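Local coordinates for protein glutathione transferase o1 (Bombyx mori, PDB 3RBT) that belongs to the Omega-class glutathione transferases, whose members typically transfer glutathione to substrates or use it to reduce dehydroascorbate, though its own activity may be weak, at residues L78-D83 with R87-S92; N127-G132 with Q150-F155; P181-L186 with P205-W210. All coordinates share one frame; numbering follows the deposited sequence.

Interaction 1 (L78-D83 with R87-S92); sequences LEIPTD and RFLFES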
loop_
_atom_site.group_PDB
_atom_site.type_symbol
_atom_site.label_atom_id
_atom_site.label_comp_id
_atom_site.label_asym_id
_atom_site.label_seq_id
_atom_site.Cartn_x
_atom_site.Cartn_y
_atom_site.Cartn_z
ATOM N N LEU A 78 -11.735 -6.852 9.682
ATOM C CA LEU A 78 -11.487 -8.148 10.272
ATOM C C LEU A 78 -11.203 -7.939 11.751
ATOM O O LEU A 78 -10.244 -7.236 12.121
ATOM C CB LEU A 78 -10.320 -8.868 9.573
ATOM C CG LEU A 78 -9.955 -10.272 10.081
ATOM C CD1 LEU A 78 -10.968 -11.337 9.643
ATOM C CD2 LEU A 78 -8.548 -10.674 9.641
ATOM N N GLU A 79 -12.050 -8.534 12.586
ATOM C CA GLU A 79 -11.874 -8.469 14.032
ATOM C C GLU A 79 -11.178 -9.745 14.472
ATOM O O GLU A 79 -11.605 -10.842 14.119
ATOM C CB GLU A 79 -13.215 -8.300 14.755
ATOM C CG GLU A 79 -13.089 -8.006 16.260
ATOM C CD GLU A 79 -14.427 -7.711 16.932
ATOM O OE1 GLU A 79 -15.449 -8.305 16.533
ATOM O OE2 GLU A 79 -14.457 -6.888 17.866
ATOM N N ILE A 80 -10.108 -9.583 15.252
ATOM C CA ILE A 80 -9.221 -10.684 15.613
ATOM C C ILE A 80 -8.971 -10.659 17.125
ATOM O O ILE A 80 -9.090 -9.606 17.750
ATOM C CB ILE A 80 -7.874 -10.607 14.833
ATOM C CG1 ILE A 80 -7.160 -9.266 15.080
ATOM C CG2 ILE A 80 -8.099 -10.799 13.323
ATOM C CD1 ILE A 80 -5.677 -9.294 14.765
ATOM N N PRO A 81 -8.664 -11.824 17.725
ATOM C CA PRO A 81 -8.228 -11.798 19.123
ATOM C C PRO A 81 -6.791 -11.308 19.195
ATOM O O PRO A 81 -5.994 -11.609 18.301
ATOM C CB PRO A 81 -8.300 -13.267 19.559
ATOM C CG PRO A 81 -8.996 -14.001 18.466
ATOM C CD PRO A 81 -8.851 -13.196 17.220
ATOM N N THR A 82 -6.475 -10.525 20.220
ATOM C CA THR A 82 -5.090 -10.149 20.484
ATOM C C THR A 82 -4.796 -10.371 21.963
ATOM O O THR A 82 -5.695 -10.745 22.721
ATOM C CB THR A 82 -4.775 -8.675 20.097
ATOM O OG1 THR A 82 -5.310 -7.786 21.082
ATOM C CG2 THR A 82 -5.334 -8.317 18.705
ATOM N N ASP A 83 -3.546 -10.130 22.361
ATOM C CA ASP A 83 -3.124 -10.228 23.763
ATOM C C ASP A 83 -3.863 -9.245 24.666
ATOM O O ASP A 83 -4.048 -9.506 25.859
ATOM C CB ASP A 83 -1.620 -9.974 23.888
ATOM C CG ASP A 83 -0.784 -11.161 23.456
ATOM O OD1 ASP A 83 -1.294 -12.306 23.471
ATOM O OD2 ASP A 83 0.398 -10.945 23.102
ATOM N N ARG A 87 -9.559 -6.833 18.476
ATOM C CA ARG A 87 -9.172 -5.636 17.736
ATOM C C ARG A 87 -9.671 -5.640 16.299
ATOM O O ARG A 87 -9.708 -6.684 15.632
ATOM C CB ARG A 87 -7.646 -5.447 17.751
ATOM C CG ARG A 87 -7.038 -5.133 19.122
ATOM C CD ARG A 87 -7.535 -3.821 19.727
ATOM N NE ARG A 87 -7.025 -3.656 21.086
ATOM C CZ ARG A 87 -7.721 -3.910 22.196
ATOM N NH1 ARG A 87 -8.980 -4.324 22.128
ATOM N NH2 ARG A 87 -7.159 -3.740 23.389
ATOM N N PHE A 88 -10.044 -4.455 15.838
ATOM C CA PHE A 88 -10.362 -4.230 14.442
ATOM C C PHE A 88 -9.070 -4.129 13.627
ATOM O O PHE A 88 -8.110 -3.472 14.037
ATOM C CB PHE A 88 -11.163 -2.934 14.293
ATOM C CG PHE A 88 -12.649 -3.077 14.540
ATOM C CD1 PHE A 88 -13.531 -2.116 14.029
ATOM C CD2 PHE A 88 -13.170 -4.147 15.265
ATOM C CE1 PHE A 88 -14.904 -2.208 14.248
ATOM C CE2 PHE A 88 -14.538 -4.258 15.480
ATOM C CZ PHE A 88 -15.414 -3.282 14.975
ATOM N N LEU A 89 -9.048 -4.811 12.488
ATOM C CA LEU A 89 -7.997 -4.632 11.490
ATOM C C LEU A 89 -8.635 -4.101 10.219
ATOM O O LEU A 89 -9.671 -4.610 9.791
ATOM C CB LEU A 89 -7.271 -5.946 11.194
ATOM C CG LEU A 89 -6.003 -6.297 11.989
ATOM C CD1 LEU A 89 -5.355 -7.571 11.425
ATOM C CD2 LEU A 89 -5.009 -5.166 11.956
ATOM N N PHE A 90 -8.008 -3.080 9.636
ATOM C CA PHE A 90 -8.539 -2.385 8.471
ATOM C C PHE A 90 -7.669 -2.597 7.235
ATOM O O PHE A 90 -6.508 -3.014 7.347
ATOM C CB PHE A 90 -8.648 -0.871 8.749
ATOM C CG PHE A 90 -9.510 -0.514 9.933
ATOM C CD1 PHE A 90 -8.934 -0.060 11.115
ATOM C CD2 PHE A 90 -10.896 -0.611 9.859
ATOM C CE1 PHE A 90 -9.722 0.284 12.213
ATOM C CE2 PHE A 90 -11.699 -0.278 10.957
ATOM C CZ PHE A 90 -11.111 0.176 12.129
ATOM N N GLU A 91 -8.246 -2.272 6.072
ATOM C CA GLU A 91 -7.575 -2.259 4.760
ATOM C C GLU A 91 -7.283 -3.664 4.224
ATOM O O GLU A 91 -6.487 -4.407 4.815
ATOM C CB GLU A 91 -6.319 -1.376 4.773
ATOM C CG GLU A 91 -6.601 0.100 5.043
ATOM C CD GLU A 91 -5.432 1.002 4.710
ATOM O OE1 GLU A 91 -4.528 0.560 3.965
ATOM O OE2 GLU A 91 -5.416 2.169 5.192
ATOM N N SER A 92 -7.930 -4.018 3.109
ATOM C CA SER A 92 -7.969 -5.413 2.627
ATOM C C SER A 92 -6.589 -6.021 2.386
ATOM O O SER A 92 -6.368 -7.187 2.688
ATOM C CB SER A 92 -8.827 -5.543 1.352
ATOM O OG SER A 92 -8.228 -4.857 0.262
#
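Strands 77-80 and 87-89 pair here as the antiparallel beta hairpin that ends the four-stranded mixed sheet of the thioredoxin-like N-terminal domain, with 87-89 as one of its edge strands. Leu78 and Leu89 form one hydrogen-bonded pair and Ile80 and Arg87 the next; Arg87 N reaches Ile80 O at 2.9 Å. Between them Glu79 and Phe88 make a non-hydrogen-bonded pair, where Glu79 CA lies 3.2 Å from Arg87 O in a CA-H...O contact. On the face carrying Leu78, Ile80 and Leu89, branched apolar chains suit the cover laid over them by helix 92-102. Ile80 CD1 touches Leu89 CD1 at 3.8 Å, and Tyr114 of the second subunit packs on Ile80 and Arg87. The other face holds Glu79, whose extended chain, with CG anti to the backbone N (chi1 -171°), runs past Phe88; its carboxylate stands 80° from the ring plane. Glu79 OE1 shares a salt bridge with Arg28 and a hydrogen bond with Tyr30, partners that probably offset the cost of burying an acid. With Glu79 cut back to an alanine, the Arg28 guanidinium would probably lose its counter-charge, the Tyr30 hydroxyl a partner and the Phe88 ring edge its neighbour. Just past strand 77-80, Thr82 CG2 rests 3.6 Å from Arg87 CG. On the other face, Glu79 OE2 meets Phe88 CE2 at the ring edge, 3.6 Å away.

Interaction 2 (N127-G132 with Q150-F155); sequences NELIKG and QTLEIF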
loop_
_atom_site.group_PDB
_atom_site.type_symbol
_atom_site.label_atom_id
_atom_site.label_comp_id
_atom_site.label_asym_id
_atom_site.label_seq_id
_atom_site.Cartn_x
_atom_site.Cartn_y
_atom_site.Cartn_z
ATOM N N ASN A 127 -5.309 -1.336 -9.095
ATOM C CA ASN A 127 -6.210 -0.262 -8.635
ATOM C C ASN A 127 -6.810 0.573 -9.772
ATOM O O ASN A 127 -7.885 1.159 -9.610
ATOM C CB ASN A 127 -5.519 0.660 -7.622
ATOM C CG ASN A 127 -5.381 0.026 -6.253
ATOM O OD1 ASN A 127 -6.133 -0.889 -5.886
ATOM N ND2 ASN A 127 -4.413 0.509 -5.482
ATOM N N GLU A 128 -6.111 0.630 -10.907
ATOM C CA GLU A 128 -6.607 1.351 -12.081
ATOM C C GLU A 128 -7.816 0.640 -12.717
ATOM O O GLU A 128 -8.758 1.295 -13.187
ATOM C CB GLU A 128 -5.477 1.627 -13.092
ATOM C CG GLU A 128 -4.388 2.573 -12.534
ATOM C CD GLU A 128 -3.252 2.877 -13.506
ATOM O OE1 GLU A 128 -2.941 2.036 -14.375
ATOM O OE2 GLU A 128 -2.652 3.969 -13.392
ATOM N N LEU A 129 -7.806 -0.693 -12.688
ATOM C CA LEU A 129 -8.939 -1.491 -13.154
ATOM C C LEU A 129 -10.117 -1.312 -12.194
ATOM O O LEU A 129 -11.263 -1.153 -12.627
ATOM C CB LEU A 129 -8.525 -2.959 -13.307
ATOM C CG LEU A 129 -9.433 -4.134 -13.741
ATOM C CD1 LEU A 129 -10.736 -3.718 -14.371
ATOM C CD2 LEU A 129 -8.695 -5.050 -14.694
ATOM N N ILE A 130 -9.822 -1.296 -10.896
ATOM C CA ILE A 130 -10.831 -1.059 -9.868
ATOM C C ILE A 130 -11.535 0.297 -10.068
ATOM O O ILE A 130 -12.772 0.351 -10.063
ATOM C CB ILE A 130 -10.236 -1.181 -8.445
ATOM C CG1 ILE A 130 -9.765 -2.621 -8.180
ATOM C CG2 ILE A 130 -11.243 -0.756 -7.403
ATOM C CD1 ILE A 130 -8.964 -2.794 -6.893
ATOM N N LYS A 131 -10.755 1.365 -10.267
ATOM C CA LYS A 131 -11.308 2.713 -10.487
ATOM C C LYS A 131 -12.270 2.748 -11.681
ATOM O O LYS A 131 -13.390 3.241 -11.562
ATOM C CB LYS A 131 -10.201 3.762 -10.682
ATOM C CG LYS A 131 -9.383 4.063 -9.429
ATOM C CD LYS A 131 -8.241 5.047 -9.732
ATOM C CE LYS A 131 -7.389 5.293 -8.492
ATOM N NZ LYS A 131 -6.476 6.459 -8.685
ATOM N N GLY A 132 -11.814 2.223 -12.820
ATOM C CA GLY A 132 -12.637 2.098 -14.023
ATOM C C GLY A 132 -13.899 1.268 -13.818
ATOM O O GLY A 132 -14.972 1.632 -14.297
ATOM N N GLN A 150 -6.830 -1.248 -20.524
ATOM C CA GLN A 150 -5.404 -0.941 -20.346
ATOM C C GLN A 150 -4.734 -1.778 -19.256
ATOM O O GLN A 150 -3.604 -2.243 -19.429
ATOM C CB GLN A 150 -5.213 0.546 -20.036
ATOM C CG GLN A 150 -5.521 1.466 -21.206
ATOM C CD GLN A 150 -4.447 1.430 -22.279
ATOM O OE1 GLN A 150 -4.674 0.929 -23.387
ATOM N NE2 GLN A 150 -3.265 1.961 -21.956
ATOM N N THR A 151 -5.435 -1.952 -18.134
ATOM C CA THR A 151 -4.936 -2.771 -17.037
ATOM C C THR A 151 -4.897 -4.245 -17.446
ATOM O O THR A 151 -3.934 -4.948 -17.138
ATOM C CB THR A 151 -5.776 -2.589 -15.756
ATOM O OG1 THR A 151 -5.912 -1.191 -15.471
ATOM C CG2 THR A 151 -5.115 -3.282 -14.566
ATOM N N LEU A 152 -5.932 -4.702 -18.153
ATOM C CA LEU A 152 -5.968 -6.084 -18.627
ATOM C C LEU A 152 -4.800 -6.424 -19.567
ATOM O O LEU A 152 -4.311 -7.555 -19.552
ATOM C CB LEU A 152 -7.318 -6.433 -19.272
ATOM C CG LEU A 152 -8.570 -6.496 -18.378
ATOM C CD1 LEU A 152 -9.822 -6.809 -19.208
ATOM C CD2 LEU A 152 -8.421 -7.498 -17.232
ATOM N N GLU A 153 -4.347 -5.453 -20.362
ATOM C CA GLU A 153 -3.184 -5.665 -21.240
ATOM C C GLU A 153 -1.921 -5.941 -20.416
ATOM O O GLU A 153 -1.119 -6.800 -20.772
ATOM C CB GLU A 153 -2.959 -4.486 -22.209
ATOM C CG GLU A 153 -2.175 -4.880 -23.487
ATOM C CD GLU A 153 -1.975 -3.733 -24.489
ATOM O OE1 GLU A 153 -2.322 -3.906 -25.685
ATOM O OE2 GLU A 153 -1.463 -2.662 -24.091
ATOM N N ILE A 154 -1.759 -5.205 -19.316
ATOM C CA ILE A 154 -0.615 -5.378 -18.417
ATOM C C ILE A 154 -0.620 -6.782 -17.801
ATOM O O ILE A 154 0.397 -7.478 -17.803
ATOM C CB ILE A 154 -0.594 -4.273 -17.315
ATOM C CG1 ILE A 154 -0.172 -2.926 -17.923
ATOM C CG2 ILE A 154 0.332 -4.652 -16.148
ATOM C CD1 ILE A 154 -0.633 -1.711 -17.124
ATOM N N PHE A 155 -1.775 -7.195 -17.296
ATOM C CA PHE A 155 -1.906 -8.503 -16.655
ATOM C C PHE A 155 -1.834 -9.680 -17.627
ATOM O O PHE A 155 -1.413 -10.770 -17.245
ATOM C CB PHE A 155 -3.156 -8.549 -15.771
ATOM C CG PHE A 155 -2.952 -7.909 -14.432
ATOM C CD1 PHE A 155 -2.710 -8.691 -13.309
ATOM C CD2 PHE A 155 -2.948 -6.522 -14.298
ATOM C CE1 PHE A 155 -2.492 -8.106 -12.060
ATOM C CE2 PHE A 155 -2.729 -5.918 -13.042
ATOM C CZ PHE A 155 -2.503 -6.718 -11.926
HETATM O O HOH W 1 -3.246 -0.497 -14.722
#
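Glu128 and Leu129 of helix 113-138 meet Thr151 and Leu152 of helix 145-162 in the all-helical C-terminal domain, where segments 127-132 and 150-155 run roughly antiparallel, 151° between their directions, their axes approaching to 9.2 Å. Glu128 comes first: its CB lies 3.7 Å from Thr151 OG1, and its extended chain sends the carboxylate outward past Thr151 to a water. Glu128 OE1 accepts a hydrogen bond from this water at 2.6 Å, and the same water donates to Thr151 OG1 at 2.9 Å; Glu128 OE2 forms a salt bridge with Arg72 of the second subunit. Leu129 follows and fills the buried side. Thr151 chi1 of -51° sets OG1 beside the backbone N and leaves CG2 anti to it, 3.6 Å from Leu129 CB, while Leu129 CD2 meets Leu152 CD2 at 3.5 Å. A small beta-branched residue suits position 151, since the CA atoms of Leu129 and Thr151 are just 5.7 Å apart. The Thr151 hydroxyl also hydrogen-bonds Gln147 O, one turn back in its own helix. No direct hydrogen bond joins the two segments, so their cohesion rests on apolar packing, with the water linking an acid to a hydroxyl that is already bonded within its helix.

Interaction 3 (P181-L186 with P205-W210); sequences PWVERL and PNFADW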
loop_
_atom_site.group_PDB
_atom_site.type_symbol
_atom_site.label_atom_id
_atom_site.label_comp_id
_atom_site.label_asym_id
_atom_site.label_seq_id
_atom_site.Cartn_x
_atom_site.Cartn_y
_atom_site.Cartn_z
ATOM N N PRO A 181 -11.922 -10.705 -7.243
ATOM C CA PRO A 181 -13.256 -10.137 -7.060
ATOM C C PRO A 181 -13.707 -9.201 -8.194
ATOM O O PRO A 181 -14.843 -9.315 -8.646
ATOM C CB PRO A 181 -13.129 -9.388 -5.724
ATOM C CG PRO A 181 -12.153 -10.209 -4.976
ATOM C CD PRO A 181 -11.123 -10.573 -6.008
ATOM N N TRP A 182 -12.823 -8.327 -8.664
ATOM C CA TRP A 182 -13.159 -7.415 -9.753
ATOM C C TRP A 182 -13.286 -8.138 -11.087
ATOM O O TRP A 182 -14.187 -7.833 -11.866
ATOM C CB TRP A 182 -12.178 -6.238 -9.821
ATOM C CG TRP A 182 -12.354 -5.359 -8.617
ATOM C CD1 TRP A 182 -13.156 -4.245 -8.514
ATOM C CD2 TRP A 182 -11.755 -5.541 -7.332
ATOM N NE1 TRP A 182 -13.074 -3.724 -7.245
ATOM C CE2 TRP A 182 -12.225 -4.503 -6.499
ATOM C CE3 TRP A 182 -10.854 -6.479 -6.803
ATOM C CZ2 TRP A 182 -11.819 -4.373 -5.165
ATOM C CZ3 TRP A 182 -10.458 -6.351 -5.479
ATOM C CH2 TRP A 182 -10.946 -5.308 -4.675
ATOM N N VAL A 183 -12.416 -9.120 -11.327
ATOM C CA VAL A 183 -12.494 -9.921 -12.546
ATOM C C VAL A 183 -13.834 -10.679 -12.651
ATOM O O VAL A 183 -14.467 -10.691 -13.706
ATOM C CB VAL A 183 -11.268 -10.860 -12.696
ATOM C CG1 VAL A 183 -11.418 -11.768 -13.912
ATOM C CG2 VAL A 183 -9.996 -10.034 -12.827
ATOM N N GLU A 184 -14.271 -11.289 -11.552
ATOM C CA GLU A 184 -15.543 -12.015 -11.535
ATOM C C GLU A 184 -16.727 -11.091 -11.856
ATOM O O GLU A 184 -17.668 -11.492 -12.548
ATOM C CB GLU A 184 -15.754 -12.662 -10.175
ATOM C CG GLU A 184 -16.790 -13.755 -10.164
ATOM C CD GLU A 184 -16.953 -14.328 -8.780
ATOM O OE1 GLU A 184 -17.759 -13.770 -7.999
ATOM O OE2 GLU A 184 -16.261 -15.326 -8.470
ATOM N N ARG A 185 -16.662 -9.863 -11.334
ATOM C CA ARG A 185 -17.675 -8.840 -11.586
ATOM C C ARG A 185 -17.727 -8.399 -13.047
ATOM O O ARG A 185 -18.804 -8.115 -13.559
ATOM C CB ARG A 185 -17.479 -7.633 -10.667
ATOM C CG ARG A 185 -17.984 -7.895 -9.259
ATOM C CD ARG A 185 -17.406 -6.937 -8.224
ATOM N NE ARG A 185 -18.016 -7.198 -6.920
ATOM C CZ ARG A 185 -17.696 -8.222 -6.128
ATOM N NH1 ARG A 185 -16.763 -9.093 -6.496
ATOM N NH2 ARG A 185 -18.317 -8.386 -4.964
ATOM N N LEU A 186 -16.575 -8.377 -13.716
ATOM C CA LEU A 186 -16.508 -7.955 -15.122
ATOM C C LEU A 186 -17.398 -8.769 -16.053
ATOM O O LEU A 186 -17.933 -8.228 -17.020
ATOM C CB LEU A 186 -15.070 -7.954 -15.643
ATOM C CG LEU A 186 -14.125 -6.945 -14.987
ATOM C CD1 LEU A 186 -12.724 -7.047 -15.581
ATOM C CD2 LEU A 186 -14.664 -5.516 -15.094
ATOM N N PRO A 205 -6.040 -13.649 -24.283
ATOM C CA PRO A 205 -6.323 -15.085 -24.348
ATOM C C PRO A 205 -5.851 -15.866 -23.126
ATOM O O PRO A 205 -6.575 -16.737 -22.651
ATOM C CB PRO A 205 -5.594 -15.538 -25.622
ATOM C CG PRO A 205 -4.530 -14.534 -25.835
ATOM C CD PRO A 205 -5.059 -13.234 -25.304
ATOM N N ASN A 206 -4.663 -15.550 -22.616
ATOM C CA ASN A 206 -4.155 -16.200 -21.402
ATOM C C ASN A 206 -4.928 -15.783 -20.141
ATOM O O ASN A 206 -5.230 -16.619 -19.284
ATOM C CB ASN A 206 -2.647 -15.957 -21.243
ATOM C CG ASN A 206 -1.827 -16.623 -22.351
ATOM O OD1 ASN A 206 -2.140 -17.730 -22.783
ATOM N ND2 ASN A 206 -0.773 -15.947 -22.805
ATOM N N PHE A 207 -5.267 -14.499 -20.051
ATOM C CA PHE A 207 -6.067 -13.983 -18.932
ATOM C C PHE A 207 -7.453 -14.610 -18.936
ATOM O O PHE A 207 -7.937 -15.048 -17.896
ATOM C CB PHE A 207 -6.181 -12.454 -18.995
ATOM C CG PHE A 207 -6.503 -11.813 -17.672
ATOM C CD1 PHE A 207 -5.500 -11.574 -16.740
ATOM C CD2 PHE A 207 -7.812 -11.453 -17.360
ATOM C CE1 PHE A 207 -5.787 -10.981 -15.511
ATOM C CE2 PHE A 207 -8.118 -10.859 -16.137
ATOM C CZ PHE A 207 -7.100 -10.621 -15.206
ATOM N N ALA A 208 -8.070 -14.671 -20.122
ATOM C CA ALA A 208 -9.377 -15.289 -20.291
ATOM C C ALA A 208 -9.340 -16.746 -19.844
ATOM O O ALA A 208 -10.220 -17.186 -19.112
ATOM C CB ALA A 208 -9.844 -15.188 -21.753
ATOM N N ASP A 209 -8.312 -17.474 -20.289
ATOM C CA ASP A 209 -8.071 -18.854 -19.877
ATOM C C ASP A 209 -7.977 -18.981 -18.353
ATOM O O ASP A 209 -8.619 -19.844 -17.757
ATOM C CB ASP A 209 -6.786 -19.393 -20.526
ATOM C CG ASP A 209 -6.974 -19.784 -21.982
ATOM O OD1 ASP A 209 -8.065 -19.541 -22.551
ATOM O OD2 ASP A 209 -6.016 -20.341 -22.567
ATOM N N TRP A 210 -7.184 -18.105 -17.740
ATOM C CA TRP A 210 -7.012 -18.043 -16.289
ATOM C C TRP A 210 -8.355 -17.806 -15.583
ATOM O O TRP A 210 -8.688 -18.504 -14.620
ATOM C CB TRP A 210 -5.968 -16.966 -15.943
ATOM C CG TRP A 210 -5.905 -16.563 -14.490
ATOM C CD1 TRP A 210 -5.207 -17.188 -13.493
ATOM C CD2 TRP A 210 -6.548 -15.439 -13.884
ATOM N NE1 TRP A 210 -5.387 -16.528 -12.303
ATOM C CE2 TRP A 210 -6.204 -15.449 -12.512
ATOM C CE3 TRP A 210 -7.386 -14.427 -14.364
ATOM C CZ2 TRP A 210 -6.668 -14.485 -11.614
ATOM C CZ3 TRP A 210 -7.847 -13.469 -13.479
ATOM C CH2 TRP A 210 -7.488 -13.505 -12.114
#
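Val183 presents its two methyls to a pair of aromatic rings, those of Phe207 and Trp210, and the angles at which they meet differ. Val183 CG2 arrives at the edge of the Phe207 ring, near its plane, 3.8 Å from Phe207 CZ. Val183 CG1, anti to the backbone N (chi1 175°), lies obliquely against the indole, 4.0 Å from Trp210 CZ3. The two rings also meet each other: Trp210 CE3 stands 3.8 Å above the plane of the phenyl of Phe207, over its centre. Both aromatic chains leave the backbone with CG anti to N, a conformation that lets both rings reach Val183. The segments belong to the helical bundle of the GST C-terminal domain, and their backbones stay well apart, with 9.9 Å between the CA atoms of Val183 and Ala208. Long flat side chains suit the one helix because they span that separation, while a compact branched valine suits the other because its two methyls fit against both rings. Leu152 and Phe155 of helix 145-162 pack against Phe207, and the indole NE1 of Trp210 is satisfied by Asp176. Farther along 181-186, Arg185 NH1 bonds back to Pro181 O at 2.9 Å, approaching from above the carbonyl plane. Arg185 N reaches this oxygen from the other face of that plane, and His39, Met34 and Tyr234 take further bonds with the same guanidinium.

How the interactions relate
Interactions 2 and 3 form one continuous core in the helical domain: their centres are 11 Å apart, and Leu152 CD2 touches Phe207 CE2 at 3.5 Å while Phe155 CB meets Phe207 CE1 at 3.6 Å. Ile130 CG2 also packs on Trp182 NE1 at 3.5 Å, and Leu129 on Leu186. Interaction 1 lies in the thioredoxin-like domain, its centre about 29 Å from that of interaction 2 and about 30 Å from that of interaction 3, though nearest atoms come within about 7 and 6 Å without touching. Helix 36-47 of the N-terminal domain faces the helical one: its Arg40 packs on Ile130 and Trp182 and hydrogen-bonds Ser92. In GSTs generally, glutathione binds on the N-terminal domain beside the interdomain cleft.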